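PDB 4ZM6: N-acetyl-beta-D glucosaminidase from Rhizomucor miehei CAU432, which probably removes N-acetylglucosamine from beta-linked glycosides and acetylates glucosamine, binding acetyl-CoA in its N-acetyltransferase region. Local coordinates for residues Q63-R67 and W343-L347; L39-F45 and P74-D80; D32-H37 and Q305-F309. One frame throughout, in Å; residues are numbered along the deposited sequence.

Overall arrangement
From the N terminus, helix 28-37, strand 41-44, helix 52-68 and strand 76-79 follow one another in the barrel-type glycoside hydrolase domain. Contact 2 closes the shortest loop, pairing 39-45 with 74-80 around helix 52-68. Contact 3 takes 32-37 across 267 residues to 305-309 on helix 304-318, so contact 2 is nested inside its loop. Contact 1 starts on helix 52-68, inside both loops, and ends beyond both on helix 343-348, crossing contacts 2 and 3. The three adjoin: Gln63 of contact 1 meets Leu75 and Ile77 of contact 2, and Ile34 of the 32-37 segment touches Ala66 and Leu75. Contact 2 joins neighbouring strands, contact 3 two outer helices, contact 1 an outer helix to helix 343-348.

Contact 1 (Q63-R67 and W343-L347); sequences QQIAR and WDDVL
A cation-pi pair, Arg67 over the indole of Trp343, joins the end of a barrel helix, 52-68, to the short helix 343-348 that follows helix 323-340. The two segments run roughly antiparallel. Arg67 CZ lies 3.9 Å from the centroid of the five-membered ring of Trp343 and only 15° off its normal, while NH1 sits closer still, above that ring and about equally far from its five atoms. The planes of guanidinium and indole are not parallel but open to 34°. With CG anti to the backbone N (chi1 -177°), the Arg67 chain runs out across the indole, and its CD makes a CH-pi contact 4.1 Å from the centroid of the six-membered ring. Leu347 CD1 lies against that same CD, crossing the arginine at about a right angle. The indole is fixed in its rotation by a hydrogen bond from Trp343 NE1 to the carbonyl of Lys72. Pro74 packs on Trp343, Val346 and Gln63, and the Gln63 amide makes a weak bond to Leu75 O. At the far end of the indole, Ala66 CB touches Trp343 CH2 at 4.2 Å, and Gln63 O sits at the ring edge, 3.9 Å from Trp343 CZ3.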
loop_
_atom_site.group_PDB
_atom_site.type_symbol
_atom_site.label_atom_id
_atom_site.label_comp_id
_atom_site.label_asym_id
_atom_site.label_seq_id
_atom_site.Cartn_x
_atom_site.Cartn_y
_atom_site.Cartn_z
ATOM N N GLN A 63 7.705 -44.993 1.987
ATOM C CA GLN A 63 7.817 -44.619 3.389
ATOM C C GLN A 63 8.387 -45.771 4.220
ATOM O O GLN A 63 9.219 -45.554 5.105
ATOM C CB GLN A 63 6.440 -44.212 3.925
ATOM C CG GLN A 63 6.434 -42.933 4.736
ATOM C CD GLN A 63 6.816 -41.700 3.926
ATOM O OE1 GLN A 63 6.429 -41.558 2.767
ATOM N NE2 GLN A 63 7.573 -40.799 4.543
ATOM N N GLN A 64 7.928 -46.988 3.928
ATOM C CA GLN A 64 8.399 -48.195 4.616
ATOM C C GLN A 64 9.896 -48.397 4.426
ATOM O O GLN A 64 10.636 -48.584 5.392
ATOM C CB GLN A 64 7.649 -49.443 4.116
ATOM C CG GLN A 64 6.383 -49.782 4.895
ATOM C CD GLN A 64 6.638 -50.224 6.332
ATOM O OE1 GLN A 64 5.695 -50.409 7.103
ATOM N NE2 GLN A 64 7.908 -50.396 6.699
ATOM N N ILE A 65 10.324 -48.354 3.168
ATOM C CA ILE A 65 11.734 -48.517 2.803
ATOM C C ILE A 65 12.614 -47.458 3.470
ATOM O O ILE A 65 13.743 -47.744 3.871
ATOM C CB ILE A 65 11.908 -48.467 1.269
ATOM C CG1 ILE A 65 11.297 -49.723 0.631
ATOM C CG2 ILE A 65 13.376 -48.346 0.877
ATOM C CD1 ILE A 65 10.885 -49.541 -0.813
ATOM N N ALA A 66 12.086 -46.241 3.589
ATOM C CA ALA A 66 12.800 -45.142 4.230
ATOM C C ALA A 66 13.027 -45.394 5.718
ATOM O O ALA A 66 14.094 -45.074 6.244
ATOM C CB ALA A 66 12.047 -43.837 4.029
ATOM N N ARG A 67 12.026 -45.961 6.391
ATOM C CA ARG A 67 12.124 -46.235 7.828
ATOM C C ARG A 67 13.061 -47.405 8.119
ATOM O O ARG A 67 13.889 -47.328 9.032
ATOM C CB ARG A 67 10.745 -46.511 8.429
ATOM C CG ARG A 67 10.777 -46.731 9.938
ATOM C CD ARG A 67 9.532 -46.173 10.604
ATOM N NE ARG A 67 9.637 -46.039 12.058
ATOM C CZ ARG A 67 10.394 -45.145 12.696
ATOM N NH1 ARG A 67 11.169 -44.297 12.027
ATOM N NH2 ARG A 67 10.390 -45.110 14.025
ATOM N N TRP A 343 6.600 -39.838 12.037
ATOM C CA TRP A 343 6.573 -41.231 11.583
ATOM C C TRP A 343 5.237 -41.951 11.782
ATOM O O TRP A 343 4.845 -42.753 10.936
ATOM C CB TRP A 343 7.703 -42.029 12.243
ATOM C CG TRP A 343 9.031 -41.803 11.595
ATOM C CD1 TRP A 343 10.124 -41.194 12.143
ATOM C CD2 TRP A 343 9.404 -42.178 10.264
ATOM N NE1 TRP A 343 11.159 -41.174 11.235
ATOM C CE2 TRP A 343 10.741 -41.768 10.072
ATOM C CE3 TRP A 343 8.736 -42.820 9.215
ATOM C CZ2 TRP A 343 11.425 -41.986 8.875
ATOM C CZ3 TRP A 343 9.416 -43.038 8.024
ATOM C CH2 TRP A 343 10.748 -42.622 7.866
ATOM N N ASP A 344 4.543 -41.657 12.881
ATOM C CA ASP A 344 3.315 -42.374 13.233
ATOM C C ASP A 344 2.258 -42.282 12.133
ATOM O O ASP A 344 1.968 -43.279 11.472
ATOM C CB ASP A 344 2.740 -41.870 14.563
ATOM C CG ASP A 344 3.632 -42.198 15.752
ATOM O OD1 ASP A 344 4.825 -41.824 15.727
ATOM O OD2 ASP A 344 3.139 -42.819 16.717
ATOM N N ASP A 345 1.702 -41.088 11.925
ATOM C CA ASP A 345 0.613 -40.904 10.949
ATOM C C ASP A 345 1.082 -40.925 9.485
ATOM O O ASP A 345 0.270 -41.050 8.567
ATOM C CB ASP A 345 -0.202 -39.632 11.247
ATOM C CG ASP A 345 0.655 -38.381 11.338
ATOM O OD1 ASP A 345 1.856 -38.433 10.993
ATOM O OD2 ASP A 345 0.115 -37.339 11.762
ATOM N N VAL A 346 2.390 -40.801 9.278
ATOM C CA VAL A 346 2.990 -40.945 7.954
ATOM C C VAL A 346 2.961 -42.417 7.502
ATOM O O VAL A 346 2.824 -42.701 6.309
ATOM C CB VAL A 346 4.431 -40.365 7.949
ATOM C CG1 VAL A 346 5.225 -40.814 6.738
ATOM C CG2 VAL A 346 4.392 -38.842 8.000
ATOM N N LEU A 347 3.075 -43.339 8.459
ATOM C CA LEU A 347 3.002 -44.786 8.188
ATOM C C LEU A 347 1.599 -45.366 8.388
ATOM O O LEU A 347 1.200 -46.286 7.670
ATOM C CB LEU A 347 3.971 -45.547 9.095
ATOM C CG LEU A 347 5.460 -45.265 8.895
ATOM C CD1 LEU A 347 6.255 -45.705 10.115
ATOM C CD2 LEU A 347 5.971 -45.955 7.639
#

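Contact 2 (L39-F45 and P74-D80); sequences LGSIILF and PLFIAVD
Gly40 O is gripped twice: Phe76 N donates to it over 3.0 Å in a nearly straight bond (170° at the hydrogen), and Lys337 NZ of helix 323-340 supplies a second hydrogen bond. The ladder then runs on in parallel register. Ile42 N bonds to Phe76 O at 2.6 Å, Ala78 N to Ile42 O at 2.7 Å, and Leu44 N to Ala78 O at 3.1 Å, the last the most bent at 143°. Ile42 thus uses both its N-H and its carbonyl on the neighbouring strand. Ser41, Ile43, Phe76 and Ala78 point to one face of the sheet, where Ser41 CB meets Phe76 CB at 3.8 Å and the Phe76 ring goes on to meet Trp129 edge-to-face. The other face carries Ile42, Leu44 and Ile77, the last packed on Thr59 and Gln63 of helix 52-68. There Leu44 CD1 reaches diagonally back to Ile77 CG2 at 3.5 Å; that branch, anti to the Ile77 backbone N, faces the leucine. Ile42 CG1 repeats the slant toward Leu75 CD1, 4.0 Å away. Past the pairing, the Asp80 carboxylate comes near Phe45 and forms salt bridges with Lys179 and Arg88. Strand 41-44, helix 52-68 and strand 76-79 make a beta-alpha-beta crossover, the repeating unit of a TIM-type barrel, as expected for a family 3 glycoside hydrolase domain.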
loop_
_atom_site.group_PDB
_atom_site.type_symbol
_atom_site.label_atom_id
_atom_site.label_comp_id
_atom_site.label_asym_id
_atom_site.label_seq_id
_atom_site.Cartn_x
_atom_site.Cartn_y
_atom_site.Cartn_z
ATOM N N LEU A 39 18.245 -40.137 0.489
ATOM C CA LEU A 39 17.361 -39.225 -0.251
ATOM C C LEU A 39 16.209 -38.803 0.661
ATOM O O LEU A 39 15.596 -39.651 1.312
ATOM C CB LEU A 39 16.802 -39.898 -1.515
ATOM C CG LEU A 39 16.619 -39.076 -2.801
ATOM C CD1 LEU A 39 15.539 -39.708 -3.673
ATOM C CD2 LEU A 39 16.279 -37.619 -2.546
ATOM N N GLY A 40 15.926 -37.500 0.711
ATOM C CA GLY A 40 14.936 -36.950 1.640
ATOM C C GLY A 40 13.581 -36.571 1.069
ATOM O O GLY A 40 12.639 -36.351 1.831
ATOM N N SER A 41 13.473 -36.471 -0.256
ATOM C CA SER A 41 12.230 -36.045 -0.893
ATOM C C SER A 41 12.009 -36.751 -2.228
ATOM O O SER A 41 12.957 -37.010 -2.966
ATOM C CB SER A 41 12.234 -34.527 -1.111
ATOM O OG SER A 41 12.885 -33.842 -0.050
ATOM N N ILE A 42 10.749 -37.049 -2.527
ATOM C CA ILE A 42 10.351 -37.675 -3.786
ATOM C C ILE A 42 9.401 -36.732 -4.510
ATOM O O ILE A 42 8.724 -35.926 -3.872
ATOM C CB ILE A 42 9.617 -39.015 -3.540
ATOM C CG1 ILE A 42 10.472 -39.965 -2.687
ATOM C CG2 ILE A 42 9.222 -39.682 -4.856
ATOM C CD1 ILE A 42 11.784 -40.379 -3.324
ATOM N N ILE A 43 9.357 -36.835 -5.837
ATOM C CA ILE A 43 8.365 -36.119 -6.649
ATOM C C ILE A 43 7.643 -37.106 -7.568
ATOM O O ILE A 43 8.255 -38.034 -8.095
ATOM C CB ILE A 43 8.994 -34.957 -7.464
ATOM C CG1 ILE A 43 7.951 -34.329 -8.404
ATOM C CG2 ILE A 43 10.215 -35.424 -8.245
ATOM C CD1 ILE A 43 8.353 -32.988 -8.984
ATOM N N LEU A 44 6.343 -36.894 -7.747
ATOM C CA LEU A 44 5.499 -37.795 -8.526
ATOM C C LEU A 44 4.791 -37.070 -9.671
ATOM O O LEU A 44 4.563 -35.857 -9.613
ATOM C CB LEU A 44 4.452 -38.441 -7.617
ATOM C CG LEU A 44 4.954 -39.140 -6.348
ATOM C CD1 LEU A 44 3.773 -39.692 -5.564
ATOM C CD2 LEU A 44 5.935 -40.250 -6.683
ATOM N N PHE A 45 4.451 -37.826 -10.712
ATOM C CA PHE A 45 3.725 -37.301 -11.870
ATOM C C PHE A 45 2.584 -38.255 -12.215
ATOM O O PHE A 45 2.434 -39.289 -11.568
ATOM C CB PHE A 45 4.671 -37.164 -13.062
ATOM C CG PHE A 45 5.781 -36.174 -12.851
ATOM C CD1 PHE A 45 6.916 -36.521 -12.123
ATOM C CD2 PHE A 45 5.700 -34.896 -13.394
ATOM C CE1 PHE A 45 7.939 -35.609 -11.929
ATOM C CE2 PHE A 45 6.723 -33.981 -13.207
ATOM C CZ PHE A 45 7.842 -34.337 -12.474
ATOM N N PRO A 74 10.835 -38.774 8.097
ATOM C CA PRO A 74 10.169 -39.354 6.928
ATOM C C PRO A 74 10.427 -38.581 5.645
ATOM O O PRO A 74 10.808 -37.414 5.683
ATOM C CB PRO A 74 8.674 -39.299 7.288
ATOM C CG PRO A 74 8.602 -38.946 8.734
ATOM C CD PRO A 74 9.872 -38.234 9.073
ATOM N N LEU A 75 10.232 -39.252 4.518
ATOM C CA LEU A 75 10.361 -38.632 3.207
ATOM C C LEU A 75 9.297 -37.570 2.980
ATOM O O LEU A 75 8.202 -37.644 3.541
ATOM C CB LEU A 75 10.220 -39.683 2.097
ATOM C CG LEU A 75 11.223 -40.837 2.030
ATOM C CD1 LEU A 75 10.895 -41.729 0.842
ATOM C CD2 LEU A 75 12.651 -40.324 1.939
ATOM N N PHE A 76 9.640 -36.582 2.159
ATOM C CA PHE A 76 8.655 -35.717 1.536
ATOM C C PHE A 76 8.260 -36.393 0.231
ATOM O O PHE A 76 9.110 -36.943 -0.462
ATOM C CB PHE A 76 9.233 -34.326 1.241
ATOM C CG PHE A 76 8.901 -33.283 2.278
ATOM C CD1 PHE A 76 7.580 -32.979 2.579
ATOM C CD2 PHE A 76 9.909 -32.569 2.917
ATOM C CE1 PHE A 76 7.270 -32.010 3.522
ATOM C CE2 PHE A 76 9.606 -31.597 3.858
ATOM C CZ PHE A 76 8.285 -31.316 4.163
ATOM N N ILE A 77 6.973 -36.351 -0.094
ATOM C CA ILE A 77 6.466 -36.871 -1.360
ATOM C C ILE A 77 5.690 -35.749 -2.054
ATOM O O ILE A 77 4.517 -35.504 -1.758
ATOM C CB ILE A 77 5.574 -38.107 -1.138
ATOM C CG1 ILE A 77 6.380 -39.209 -0.444
ATOM C CG2 ILE A 77 5.003 -38.616 -2.459
ATOM C CD1 ILE A 77 5.590 -40.474 -0.172
ATOM N N ALA A 78 6.362 -35.075 -2.982
ATOM C CA ALA A 78 5.831 -33.873 -3.610
ATOM C C ALA A 78 5.092 -34.166 -4.913
ATOM O O ALA A 78 5.143 -35.281 -5.428
ATOM C CB ALA A 78 6.959 -32.884 -3.858
ATOM N N VAL A 79 4.411 -33.146 -5.433
ATOM C CA VAL A 79 3.650 -33.258 -6.673
ATOM C C VAL A 79 3.270 -31.869 -7.214
ATOM O O VAL A 79 3.061 -30.933 -6.442
ATOM C CB VAL A 79 2.377 -34.111 -6.460
ATOM C CG1 VAL A 79 1.342 -33.360 -5.635
ATOM C CG2 VAL A 79 1.782 -34.538 -7.790
ATOM N N ASP A 80 3.191 -31.744 -8.536
ATOM C CA ASP A 80 2.716 -30.518 -9.181
ATOM C C ASP A 80 1.198 -30.544 -9.332
ATOM O O ASP A 80 0.693 -30.859 -10.410
ATOM C CB ASP A 80 3.317 -30.375 -10.584
ATOM C CG ASP A 80 4.698 -29.796 -10.579
ATOM O OD1 ASP A 80 4.868 -28.665 -10.085
ATOM O OD2 ASP A 80 5.608 -30.462 -11.105
#

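Contact 3 (D32-H37 and Q305-F309); sequences DLIENH and QKDAF
Two outer helices of the barrel-type domain meet here, helix 28-37 and helix 304-318, through His37 and Leu33 on one and Phe309 and Lys306 on the other. The segments run nearly parallel, with axes 12.1 Å apart at closest approach, a gap spanned by side chains. His37 CB sits over a face of the Phe309 ring, 4.0 Å from its centroid and 19° off the normal, a CH-pi contact. The two rings themselves lie obliquely, their planes 39° apart. Leu33 meets the phenyl ring obliquely, with CD2 at 3.8 Å from Phe309 CD2, while its other methyl, CD1, leans against the side chain of Gln305.

On the partly exposed side the polar ends gather. The Lys306 chain bends at both chi2 and chi3, and this brings its ammonium back toward the first helix. There NZ forms a salt bridge with Asp32 OD2, long and weak at 3.4 Å, and lies 3.1 Å from His37 NE2. Asp32 OD2 is also near the plane of the imidazole, at its edge. On its other nitrogen, ND1, His37 is hydrogen-bonded to the hydroxyl of Tyr313, one turn farther along helix 304-318, which fixes the rotation of the ring.

Inward, Phe309 packs on Leu17 of strand 17-19, and Gln305 on Cys19 and on Ile298 of strand 296-298. Because strand 296-298 pairs in parallel with strand 17-19, the helices that follow these two strands become neighbours, as first and last units do where a TIM-type barrel closes.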
loop_
_atom_site.group_PDB
_atom_site.type_symbol
_atom_site.label_atom_id
_atom_site.label_comp_id
_atom_site.label_asym_id
_atom_site.label_seq_id
_atom_site.Cartn_x
_atom_site.Cartn_y
_atom_site.Cartn_z
ATOM N N ASP A 32 17.517 -47.637 -4.174
ATOM C CA ASP A 32 18.945 -47.420 -3.923
ATOM C C ASP A 32 19.178 -46.036 -3.322
ATOM O O ASP A 32 19.796 -45.911 -2.262
ATOM C CB ASP A 32 19.755 -47.576 -5.221
ATOM C CG ASP A 32 21.244 -47.286 -5.037
ATOM O OD1 ASP A 32 21.792 -47.552 -3.944
ATOM O OD2 ASP A 32 21.873 -46.794 -5.999
ATOM N N LEU A 33 18.667 -45.012 -4.007
ATOM C CA LEU A 33 18.856 -43.613 -3.602
ATOM C C LEU A 33 18.416 -43.363 -2.163
ATOM O O LEU A 33 19.145 -42.744 -1.386
ATOM C CB LEU A 33 18.096 -42.671 -4.545
ATOM C CG LEU A 33 18.624 -42.573 -5.980
ATOM C CD1 LEU A 33 17.663 -41.786 -6.858
ATOM C CD2 LEU A 33 20.013 -41.948 -6.008
ATOM N N ILE A 34 17.229 -43.857 -1.817
ATOM C CA ILE A 34 16.704 -43.718 -0.460
ATOM C C ILE A 34 17.608 -44.468 0.520
ATOM O O ILE A 34 18.113 -43.886 1.483
ATOM C CB ILE A 34 15.247 -44.242 -0.346
ATOM C CG1 ILE A 34 14.294 -43.407 -1.211
ATOM C CG2 ILE A 34 14.757 -44.200 1.099
ATOM C CD1 ILE A 34 13.003 -44.120 -1.563
ATOM N N GLU A 35 17.835 -45.749 0.240
ATOM C CA GLU A 35 18.492 -46.651 1.188
ATOM C C GLU A 35 19.987 -46.363 1.394
ATOM O O GLU A 35 20.473 -46.395 2.527
ATOM C CB GLU A 35 18.274 -48.105 0.754
ATOM C CG GLU A 35 18.484 -49.131 1.861
ATOM C CD GLU A 35 17.746 -50.437 1.615
ATOM O OE1 GLU A 35 18.041 -51.414 2.333
ATOM O OE2 GLU A 35 16.875 -50.490 0.716
ATOM N N ASN A 36 20.701 -46.074 0.306
ATOM C CA ASN A 36 22.151 -45.835 0.359
ATOM C C ASN A 36 22.520 -44.375 0.597
ATOM O O ASN A 36 23.378 -44.073 1.429
ATOM C CB ASN A 36 22.823 -46.308 -0.938
ATOM C CG ASN A 36 23.000 -47.812 -0.991
ATOM O OD1 ASN A 36 23.993 -48.345 -0.494
ATOM N ND2 ASN A 36 22.043 -48.506 -1.603
ATOM N N HIS A 37 21.866 -43.480 -0.139
ATOM C CA HIS A 37 22.269 -42.075 -0.212
ATOM C C HIS A 37 21.360 -41.111 0.565
ATOM O O HIS A 37 21.469 -39.894 0.399
ATOM C CB HIS A 37 22.354 -41.665 -1.682
ATOM C CG HIS A 37 23.130 -42.632 -2.522
ATOM N ND1 HIS A 37 24.491 -42.530 -2.709
ATOM C CD2 HIS A 37 22.738 -43.735 -3.202
ATOM C CE1 HIS A 37 24.902 -43.520 -3.478
ATOM N NE2 HIS A 37 23.858 -44.267 -3.790
ATOM N N GLN A 305 20.422 -38.312 -11.674
ATOM C CA GLN A 305 20.274 -38.462 -10.221
ATOM C C GLN A 305 21.493 -39.150 -9.604
ATOM O O GLN A 305 21.958 -38.758 -8.531
ATOM C CB GLN A 305 18.998 -39.248 -9.890
ATOM C CG GLN A 305 17.705 -38.505 -10.208
ATOM C CD GLN A 305 16.494 -39.418 -10.341
ATOM O OE1 GLN A 305 15.567 -39.124 -11.097
ATOM N NE2 GLN A 305 16.492 -40.521 -9.600
ATOM N N LYS A 306 22.007 -40.170 -10.289
ATOM C CA LYS A 306 23.235 -40.848 -9.871
ATOM C C LYS A 306 24.453 -39.935 -10.020
ATOM O O LYS A 306 25.233 -39.773 -9.075
ATOM C CB LYS A 306 23.443 -42.141 -10.676
ATOM C CG LYS A 306 22.592 -43.318 -10.212
ATOM C CD LYS A 306 23.328 -44.232 -9.239
ATOM C CE LYS A 306 23.679 -43.516 -7.943
ATOM N NZ LYS A 306 24.152 -44.452 -6.889
ATOM N N ASP A 307 24.602 -39.341 -11.205
ATOM C CA ASP A 307 25.717 -38.432 -11.498
ATOM C C ASP A 307 25.764 -37.283 -10.498
ATOM O O ASP A 307 26.774 -37.069 -9.827
ATOM C CB ASP A 307 25.592 -37.846 -12.913
ATOM C CG ASP A 307 25.822 -38.873 -14.009
ATOM O OD1 ASP A 307 26.387 -39.953 -13.734
ATOM O OD2 ASP A 307 25.432 -38.589 -15.158
ATOM N N ALA A 308 24.656 -36.551 -10.408
ATOM C CA ALA A 308 24.549 -35.401 -9.516
ATOM C C ALA A 308 25.028 -35.737 -8.107
ATOM O O ALA A 308 25.720 -34.941 -7.472
ATOM C CB ALA A 308 23.115 -34.899 -9.477
ATOM N N PHE A 309 24.664 -36.923 -7.627
ATOM C CA PHE A 309 25.097 -37.369 -6.306
ATOM C C PHE A 309 26.616 -37.490 -6.205
ATOM O O PHE A 309 27.209 -37.003 -5.240
ATOM C CB PHE A 309 24.424 -38.691 -5.911
ATOM C CG PHE A 309 23.339 -38.531 -4.880
ATOM C CD1 PHE A 309 23.651 -38.118 -3.590
ATOM C CD2 PHE A 309 22.011 -38.799 -5.189
ATOM C CE1 PHE A 309 22.663 -37.971 -2.630
ATOM C CE2 PHE A 309 21.017 -38.655 -4.232
ATOM C CZ PHE A 309 21.344 -38.240 -2.951
#